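Local atomic coordinates of probable TonB-dependent receptor (Pseudomonas aeruginosa, PDB entry 4K3F), a protein that probably serves as a periplasmic methionine-binding lipoprotein of the NlpA family, holding the amino acid between two lobes for transport into the cell. Residues Asn19-Leu24 and Lys217-Ala222. Numbering follows the deposited sequence.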
ATOM      1  N   ASN A  19      11.590  -0.726  12.560  1.00 14.96           N
ATOM      2  CA  ASN A  19      12.372  -1.372  13.627  1.00 16.24           C
ATOM      3  C   ASN A  19      13.889  -1.453  13.266  1.00 16.78           C
ATOM      4  O   ASN A  19      14.750  -1.312  14.124  1.00 16.42           O
ATOM      5  CB  ASN A  19      11.870  -2.793  13.899  1.00 17.27           C
ATOM      6  CG  ASN A  19      10.534  -2.835  14.629  1.00 23.26           C
ATOM      7  OD1 ASN A  19      10.259  -2.022  15.473  1.00 28.56           O
ATOM      8  ND2 ASN A  19       9.740  -3.860  14.331  1.00 33.84           N
ATOM      9  N   VAL A  20      14.164  -1.642  11.980  1.00 15.57           N
ATOM     10  CA  VAL A  20      15.552  -1.753  11.496  1.00 17.85           C
ATOM     11  C   VAL A  20      16.210  -0.375  11.435  1.00 15.98           C
ATOM     12  O   VAL A  20      17.409  -0.288  11.631  1.00 17.76           O
ATOM     13  CB  VAL A  20      15.552  -2.505  10.146  1.00 19.90           C
ATOM     14  CG1 VAL A  20      16.895  -2.501   9.459  1.00 19.94           C
ATOM     15  CG2 VAL A  20      15.075  -3.936  10.402  1.00 19.23           C
ATOM     16  N   VAL A  21      15.424   0.693  11.186  1.00 15.99           N
ATOM     17  CA  VAL A  21      16.025   2.051  11.125  1.00 15.94           C
ATOM     18  C   VAL A  21      16.202   2.603  12.520  1.00 17.18           C
ATOM     19  O   VAL A  21      17.026   3.496  12.713  1.00 18.64           O
ATOM     20  CB  VAL A  21      15.304   3.147  10.272  1.00 24.12           C
ATOM     21  CG1 VAL A  21      15.340   2.840   8.809  1.00 34.95           C
ATOM     22  CG2 VAL A  21      13.907   3.435  10.731  1.00 25.28           C
ATOM     23  N   LYS A  22      15.441   2.092  13.482  1.00 17.33           N
ATOM     24  CA  LYS A  22      15.391   2.738  14.805  1.00 17.88           C
ATOM     25  C   LYS A  22      16.764   2.890  15.462  1.00 18.61           C
ATOM     26  O   LYS A  22      17.093   3.941  15.946  1.00 19.12           O
ATOM     27  CB  LYS A  22      14.386   2.017  15.737  1.00 19.50           C
ATOM     28  CG  LYS A  22      14.404   2.501  17.171  1.00 20.90           C
ATOM     29  CD  LYS A  22      13.127   2.102  17.921  1.00 21.53           C
ATOM     30  CE  LYS A  22      13.248   2.578  19.370  1.00 21.45           C
ATOM     31  NZ  LYS A  22      11.969   2.450  20.111  1.00 20.72           N
ATOM     32  N   PRO A  23      17.612   1.851  15.439  1.00 18.80           N
ATOM     33  CA  PRO A  23      18.961   2.063  16.023  1.00 19.26           C
ATOM     34  C   PRO A  23      19.818   3.106  15.329  1.00 20.62           C
ATOM     35  O   PRO A  23      20.567   3.799  16.010  1.00 21.71           O
ATOM     36  CB  PRO A  23      19.604   0.694  15.916  1.00 21.55           C
ATOM     37  CG  PRO A  23      18.441  -0.251  15.954  1.00 24.08           C
ATOM     38  CD  PRO A  23      17.355   0.415  15.171  1.00 20.51           C
ATOM     39  N   LEU A  24      19.721   3.196  14.006  1.00 23.14           N
ATOM     40  CA  LEU A  24      20.437   4.220  13.244  1.00 24.03           C
ATOM     41  C   LEU A  24      20.040   5.618  13.706  1.00 24.29           C
ATOM     42  O   LEU A  24      20.898   6.500  13.869  1.00 23.92           O
ATOM     43  CB  LEU A  24      20.171   4.106  11.727  1.00 26.42           C
ATOM     44  CG  LEU A  24      20.730   2.887  11.007  1.00 27.04           C
ATOM     45  CD1 LEU A  24      20.322   2.914   9.539  1.00 26.32           C
ATOM     46  CD2 LEU A  24      22.251   2.823  11.199  1.00 29.02           C
ATOM     47  N   LYS A 217      16.019  10.551   5.758  1.00 15.45           N
ATOM     48  CA  LYS A 217      17.314  10.201   5.221  1.00 16.94           C
ATOM     49  C   LYS A 217      17.639   8.744   5.520  1.00 17.10           C
ATOM     50  O   LYS A 217      18.135   8.051   4.652  1.00 18.13           O
ATOM     51  CB  LYS A 217      18.408  11.121   5.779  1.00 21.83           C
ATOM     52  CG  LYS A 217      19.804  10.816   5.253  1.00 29.88           C
ATOM     53  CD  LYS A 217      20.727  12.028   5.406  1.00 42.73           C
ATOM     54  CE  LYS A 217      22.201  11.644   5.431  1.00 53.27           C
ATOM     55  NZ  LYS A 217      23.009  12.715   6.081  1.00 57.66           N
ATOM     56  N   ALA A 218      17.363   8.284   6.733  1.00 16.65           N
ATOM     57  CA  ALA A 218      17.620   6.876   7.113  1.00 17.84           C
ATOM     58  C   ALA A 218      16.822   5.925   6.254  1.00 19.21           C
ATOM     59  O   ALA A 218      17.280   4.835   5.907  1.00 19.21           O
ATOM     60  CB  ALA A 218      17.301   6.638   8.584  1.00 20.31           C
ATOM     61  N   LEU A 219      15.618   6.346   5.859  1.00 15.86           N
ATOM     62  CA  LEU A 219      14.745   5.504   5.033  1.00 14.92           C
ATOM     63  C   LEU A 219      15.203   5.429   3.591  1.00 18.23           C
ATOM     64  O   LEU A 219      14.624   4.667   2.831  1.00 18.78           O
ATOM     65  CB  LEU A 219      13.292   5.992   5.086  1.00 14.18           C
ATOM     66  CG  LEU A 219      12.610   5.768   6.444  1.00 15.55           C
ATOM     67  CD1 LEU A 219      11.317   6.537   6.543  1.00 14.80           C
ATOM     68  CD2 LEU A 219      12.325   4.313   6.653  1.00 16.96           C
ATOM     69  N   HIS A 220      16.197   6.247   3.204  1.00 18.50           N
ATOM     70  CA  HIS A 220      16.861   6.132   1.883  1.00 17.27           C
ATOM     71  C   HIS A 220      18.260   5.532   2.009  1.00 18.71           C
ATOM     72  O   HIS A 220      19.027   5.558   1.045  1.00 20.78           O
ATOM     73  CB  HIS A 220      16.933   7.478   1.159  1.00 18.59           C
ATOM     74  CG  HIS A 220      15.648   7.908   0.525  1.00 21.33           C
ATOM     75  ND1 HIS A 220      15.592   8.923  -0.406  1.00 22.83           N
ATOM     76  CD2 HIS A 220      14.379   7.434   0.643  1.00 20.67           C
ATOM     77  CE1 HIS A 220      14.340   9.084  -0.813  1.00 27.28           C
ATOM     78  NE2 HIS A 220      13.583   8.202  -0.182  1.00 22.32           N
ATOM     79  N   SER A 221      18.585   4.960   3.175  1.00 20.09           N
ATOM     80  CA  SER A 221      19.938   4.488   3.431  1.00 19.79           C
ATOM     81  C   SER A 221      20.191   3.191   2.665  1.00 19.27           C
ATOM     82  O   SER A 221      19.268   2.425   2.346  1.00 18.16           O
ATOM     83  CB  SER A 221      20.209   4.271   4.902  1.00 19.23           C
ATOM     84  OG  SER A 221      19.439   3.212   5.397  1.00 18.59           O
ATOM     85  N   ALA A 222      21.459   2.953   2.359  1.00 19.27           N
ATOM     86  CA  ALA A 222      21.870   1.681   1.744  1.00 19.01           C
ATOM     87  C   ALA A 222      21.494   0.494   2.615  1.00 21.49           C
ATOM     88  O   ALA A 222      21.126  -0.570   2.099  1.00 19.47           O
ATOM     89  CB  ALA A 222      23.362   1.685   1.523  1.00 19.79           C
TER
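Ala218 O, which lies 4.0 Å from Val21 CG1, accepts two hydrogen bonds from Ser221. The backbone bond, from Ser221 N to Ala218 O at 3.0 Å, closes a type I turn from Ala218 to Ser221 that links helices 210-218 and 222-232. Ser221 OG adds a second grip on Ala218 O at 2.7 Å. This hydroxyl lies in the carbonyl plane, with a C=O...O angle of 150°. Ser221 is the N-cap of the second helix, its OG also hydrogen-bonded to Ile224 N. The site lies on the outer side of one lobe of a periplasmic-binding-protein fold, where helix 11-26 packs against the turn between the two helices.

Contact across the two segments is largely apolar. With CG1 beside its backbone N and anti to the carbonyl carbon (chi1 -67°), Val21 brings this methyl against Ala218 CB at 4.3 Å and Leu219 CD2 at 4.0 Å. The valine and leucine side chains cross at about a right angle. Val21 also touches Leu32 of strand 30-36 and Ile224 of helix 222-232, while Leu219 rests on Val80 of strand 75-82, so the buried cluster joins three helices to the six-stranded sheet beneath. Bound selenomethionine is remote, about 13 Å from the Leu219 side chain, which makes this lobe packing rather than pocket lining. One turn along helix 11-26, at the exposed margin, Leu24 CD1 approaches Ser221 OG to 4.2 Å.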